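Local coordinates for protein MmeI (Methylophilus methylotrophus, PDB 5HR4) that probably methylates adenine in DNA at N6 using S-adenosyl-L-methionine, as a Type IIL restriction-modification enzyme that recognises and cuts DNA, at residues 422-425 against 426-429; 323-326 against 327-331. All coordinates share one frame; numbering follows the deposited sequence.

Contact 1. Residues 422-425 against 426-429; sequences AQVA and LWLT
The indole of Trp427 lies alongside the side chain of Gln423, one turn earlier on helix 416-440 of the Rossmann-like methyltransferase domain; this is an i to i+4 pair on a continuous helix. The two side chains point the same way, and Gln423 CG meets the six-membered ring at Trp427 CZ3, 3.3 Å away. With Trp427 CG anti to its own carbonyl carbon (chi1 -80°), the indole folds back toward the preceding turn and reaches that methylene. On the next pair along, Val424 CG1 packs on the branch point of Leu428, 3.7 Å from Leu428 CG. In the backbone, the amide of Leu428 bonds almost straight to the carbonyl of Val424 (Leu428 N to Val424 O, 2.9 Å, N-H...O 176°), whereas Trp427 N to Gln423 O, at 3.3 Å, is weak.

All eight residues are buried, with neighbours on several sides. Trp427 NE1 is satisfied by the carbonyl of Ser452, which probably steadies the pyrrole side of the indole. Leu428 packs on Phe195 and Phe198 of helix 183-200, while Ala425 and Thr429 rest on Val371 of helix 368-388.

The buried hydroxyl of Thr429 is satisfied within the helix itself. Its first torsion turns it back along the chain to the carbonyl of Ala425, which is gripped twice: Thr429 N at 3.0 Å from Ala425 O approaches from one face of the carbonyl plane, and Thr429 OG1, donating at 2.6 Å to Ala425 O, from the opposite face.

Contact 2. Residues 323-326 against 327-331; sequences KLIK and PLFLD
Lys326 and Asp331 join in a salt bridge five residues apart, the lysine chain bending at its third and fourth torsions to bring its ammonium to the carboxylate. Lys326 NZ lies 2.6 Å from Asp331 OD1 and comes in on that oxygen's syn lone pair, the side facing Asp331 OD2. Replacing Asp331 by an alanine takes away the carboxylate, which is likely to leave the Lys326 ammonium without this mate and its bent chain free to swing.

On the buried side, Ile325 and Phe329 run obliquely across one another, Ile325 CB 3.6 Å from Phe329 CZ. The Phe329 side chain, with CG between its backbone N and carbonyl carbon (chi1 51°), brings one ring face to the carbonyl of Ile325, whose oxygen sits 4.0 Å above the ring plane, over its centre. Beyond this pair, Phe359 and Phe477 meet the phenylalanine ring, and Thr373 of helix 368-388 touches both side chains. Leu324 and Leu328 touch more loosely, CD2 to CD2 at 4.3 Å, and both reach Leu479 of strand 477-480.

The five-residue spacing goes with a widened turn in the backbone. Pro327 brings no N-H to the turn before it, and Lys323 O instead takes a weak bond from His565. Ile325 O then accepts two amides, Phe329 N at 3.1 Å and Leu330 N at 2.9 Å, the latter in the carbonyl plane, and Asp331 N follows to Lys326 O at 3.0 Å. Paired i to i+5 bonds just after a proline kink mark a pi-bulge in helix 318-340, which packs against the central sheet of the methyltransferase fold.

In the fold
Contact 2 comes first along the chain, on helix 318-340, and contact 1 follows on helix 416-440. Their centres are 21 Å apart and their nearest atoms about 11 Å, so they do not touch; helix 368-388 bridges them, with Val371 against contact 1 and Thr373 against contact 2. Both lie near the bound sinefungin, which is about 8 Å from the side chain of Ala422 and about 9 Å from that of Leu324. Contact 1 also faces the calcium-bearing part of the chain, with the ion about 13 Å from the Leu428 side chain. The DNA stays about 15 Å from the nearest atom of 422-429 and about 11 Å from that of 323-331.

Contact 1. Residues 422-425 against 426-429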
loop_
_atom_site.group_PDB
_atom_site.type_symbol
_atom_site.label_atom_id
_atom_site.label_comp_id
_atom_site.label_asym_id
_atom_site.label_seq_id
_atom_site.Cartn_x
_atom_site.Cartn_y
_atom_site.Cartn_z
ATOM N N ALA A 422 1.015 -16.524 11.850
ATOM C CA ALA A 422 -0.435 -16.378 11.818
ATOM C C ALA A 422 -1.108 -17.478 12.620
ATOM O O ALA A 422 -2.003 -17.208 13.428
ATOM C CB ALA A 422 -0.933 -16.378 10.372
ATOM N N GLN A 423 -0.654 -18.718 12.446
ATOM C CA GLN A 423 -1.246 -19.820 13.190
ATOM C C GLN A 423 -1.036 -19.630 14.687
ATOM O O GLN A 423 -2.005 -19.613 15.457
ATOM C CB GLN A 423 -0.677 -21.159 12.715
ATOM C CG GLN A 423 -1.493 -22.354 13.177
ATOM C CD GLN A 423 -1.102 -23.652 12.497
ATOM O OE1 GLN A 423 -0.359 -24.459 13.057
ATOM N NE2 GLN A 423 -1.626 -23.874 11.297
ATOM N N VAL A 424 0.221 -19.444 15.117
ATOM C CA VAL A 424 0.473 -19.276 16.550
ATOM C C VAL A 424 -0.144 -17.984 17.050
ATOM O O VAL A 424 -0.621 -17.906 18.191
ATOM C CB VAL A 424 1.975 -19.328 16.857
ATOM C CG1 VAL A 424 2.245 -18.799 18.243
ATOM C CG2 VAL A 424 2.469 -20.754 16.760
ATOM N N ALA A 425 -0.173 -16.957 16.209
ATOM C CA ALA A 425 -0.803 -15.709 16.617
ATOM C C ALA A 425 -2.251 -15.938 17.043
ATOM O O ALA A 425 -2.714 -15.360 18.034
ATOM C CB ALA A 425 -0.721 -14.687 15.484
ATOM N N LEU A 426 -2.973 -16.795 16.322
ATOM C CA LEU A 426 -4.360 -17.055 16.673
ATOM C C LEU A 426 -4.472 -17.824 17.981
ATOM O O LEU A 426 -5.402 -17.598 18.754
ATOM C CB LEU A 426 -5.061 -17.795 15.536
ATOM C CG LEU A 426 -5.607 -16.818 14.497
ATOM C CD1 LEU A 426 -5.870 -17.491 13.192
ATOM C CD2 LEU A 426 -6.900 -16.220 15.020
ATOM N N TRP A 427 -3.545 -18.732 18.269
ATOM C CA TRP A 427 -3.669 -19.469 19.528
ATOM C C TRP A 427 -3.309 -18.604 20.733
ATOM O O TRP A 427 -3.960 -18.697 21.780
ATOM C CB TRP A 427 -2.799 -20.712 19.514
ATOM C CG TRP A 427 -3.382 -21.872 18.773
ATOM C CD1 TRP A 427 -4.629 -22.424 18.928
ATOM C CD2 TRP A 427 -2.709 -22.662 17.790
ATOM N NE1 TRP A 427 -4.773 -23.498 18.077
ATOM C CE2 TRP A 427 -3.604 -23.665 17.374
ATOM C CE3 TRP A 427 -1.426 -22.612 17.213
ATOM C CZ2 TRP A 427 -3.259 -24.606 16.415
ATOM C CZ3 TRP A 427 -1.092 -23.535 16.269
ATOM C CH2 TRP A 427 -2.002 -24.519 15.871
ATOM N N LEU A 428 -2.264 -17.777 20.617
ATOM C CA LEU A 428 -1.923 -16.866 21.709
ATOM C C LEU A 428 -3.064 -15.886 21.979
ATOM O O LEU A 428 -3.409 -15.623 23.140
ATOM C CB LEU A 428 -0.634 -16.103 21.392
ATOM C CG LEU A 428 0.603 -16.875 20.909
ATOM C CD1 LEU A 428 1.801 -15.931 20.704
ATOM C CD2 LEU A 428 0.951 -18.047 21.836
ATOM N N THR A 429 -3.673 -15.349 20.922
ATOM C CA THR A 429 -4.827 -14.487 21.136
ATOM C C THR A 429 -5.959 -15.261 21.798
ATOM O O THR A 429 -6.596 -14.763 22.737
ATOM C CB THR A 429 -5.294 -13.855 19.825
ATOM O OG1 THR A 429 -4.156 -13.440 19.052
ATOM C CG2 THR A 429 -6.124 -12.636 20.134
#

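Contact 2. Residues 323-326 against 327-331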
loop_
_atom_site.group_PDB
_atom_site.type_symbol
_atom_site.label_atom_id
_atom_site.label_comp_id
_atom_site.label_asym_id
_atom_site.label_seq_id
_atom_site.Cartn_x
_atom_site.Cartn_y
_atom_site.Cartn_z
ATOM N N LYS A 323 -10.337 0.316 10.930
ATOM C CA LYS A 323 -11.109 1.085 9.949
ATOM C C LYS A 323 -11.695 0.189 8.871
ATOM O O LYS A 323 -12.617 0.606 8.160
ATOM C CB LYS A 323 -10.286 2.166 9.223
ATOM C CG LYS A 323 -9.035 2.642 9.877
ATOM C CD LYS A 323 -8.090 3.172 8.816
ATOM C CE LYS A 323 -7.615 4.575 9.138
ATOM N NZ LYS A 323 -6.642 5.031 8.118
ATOM N N LEU A 324 -11.151 -1.017 8.703
ATOM C CA LEU A 324 -11.655 -1.903 7.668
ATOM C C LEU A 324 -12.710 -2.879 8.194
ATOM O O LEU A 324 -13.744 -3.083 7.540
ATOM C CB LEU A 324 -10.485 -2.644 7.026
ATOM C CG LEU A 324 -10.767 -3.525 5.814
ATOM C CD1 LEU A 324 -9.487 -3.629 5.072
ATOM C CD2 LEU A 324 -11.244 -4.923 6.205
ATOM N N ILE A 325 -12.502 -3.474 9.372
ATOM C CA ILE A 325 -13.495 -4.431 9.858
ATOM C C ILE A 325 -14.701 -3.777 10.536
ATOM O O ILE A 325 -15.747 -4.432 10.662
ATOM C CB ILE A 325 -12.869 -5.463 10.816
ATOM C CG1 ILE A 325 -12.399 -4.792 12.109
ATOM C CG2 ILE A 325 -11.729 -6.243 10.115
ATOM C CD1 ILE A 325 -11.728 -5.734 13.093
ATOM N N LYS A 326 -14.612 -2.527 10.999
ATOM C CA LYS A 326 -15.801 -1.937 11.627
ATOM C C LYS A 326 -16.932 -1.776 10.623
ATOM O O LYS A 326 -18.032 -2.295 10.880
ATOM C CB LYS A 326 -15.470 -0.603 12.310
ATOM C CG LYS A 326 -14.695 -0.709 13.632
ATOM C CD LYS A 326 -14.135 0.667 14.046
ATOM C CE LYS A 326 -14.888 1.274 15.232
ATOM N NZ LYS A 326 -16.358 1.287 14.988
ATOM N N PRO A 327 -16.739 -1.126 9.466
ATOM C CA PRO A 327 -17.808 -1.121 8.457
ATOM C C PRO A 327 -18.074 -2.484 7.848
ATOM O O PRO A 327 -19.217 -2.756 7.474
ATOM C CB PRO A 327 -17.297 -0.135 7.392
ATOM C CG PRO A 327 -16.109 0.531 7.989
ATOM C CD PRO A 327 -15.543 -0.411 8.985
ATOM N N LEU A 328 -17.073 -3.353 7.713
ATOM C CA LEU A 328 -17.320 -4.610 7.009
ATOM C C LEU A 328 -18.327 -5.472 7.760
ATOM O O LEU A 328 -19.306 -5.953 7.175
ATOM C CB LEU A 328 -16.017 -5.380 6.782
ATOM C CG LEU A 328 -16.113 -6.539 5.766
ATOM C CD1 LEU A 328 -16.694 -6.076 4.418
ATOM C CD2 LEU A 328 -14.766 -7.252 5.564
ATOM N N PHE A 329 -18.122 -5.671 9.060
ATOM C CA PHE A 329 -19.095 -6.465 9.803
ATOM C C PHE A 329 -19.276 -6.000 11.241
ATOM O O PHE A 329 -20.388 -6.075 11.765
ATOM C CB PHE A 329 -18.698 -7.947 9.800
ATOM C CG PHE A 329 -17.286 -8.189 10.223
ATOM C CD1 PHE A 329 -16.267 -8.223 9.287
ATOM C CD2 PHE A 329 -16.971 -8.382 11.553
ATOM C CE1 PHE A 329 -14.956 -8.431 9.671
ATOM C CE2 PHE A 329 -15.670 -8.601 11.946
ATOM C CZ PHE A 329 -14.653 -8.617 10.996
ATOM N N LEU A 330 -18.200 -5.516 11.874
ATOM C CA LEU A 330 -18.144 -5.461 13.332
ATOM C C LEU A 330 -19.193 -4.511 13.891
ATOM O O LEU A 330 -19.986 -4.896 14.759
ATOM C CB LEU A 330 -16.737 -5.067 13.792
ATOM C CG LEU A 330 -16.519 -5.057 15.313
ATOM C CD1 LEU A 330 -16.978 -6.342 15.921
ATOM C CD2 LEU A 330 -15.085 -4.773 15.711
ATOM N N ASP A 331 -19.233 -3.271 13.397
ATOM C CA ASP A 331 -20.229 -2.334 13.899
ATOM C C ASP A 331 -21.637 -2.919 13.803
ATOM O O ASP A 331 -22.431 -2.794 14.746
ATOM C CB ASP A 331 -20.164 -1.002 13.151
ATOM C CG ASP A 331 -18.916 -0.178 13.496
ATOM O OD1 ASP A 331 -18.278 -0.471 14.538
ATOM O OD2 ASP A 331 -18.577 0.773 12.728
#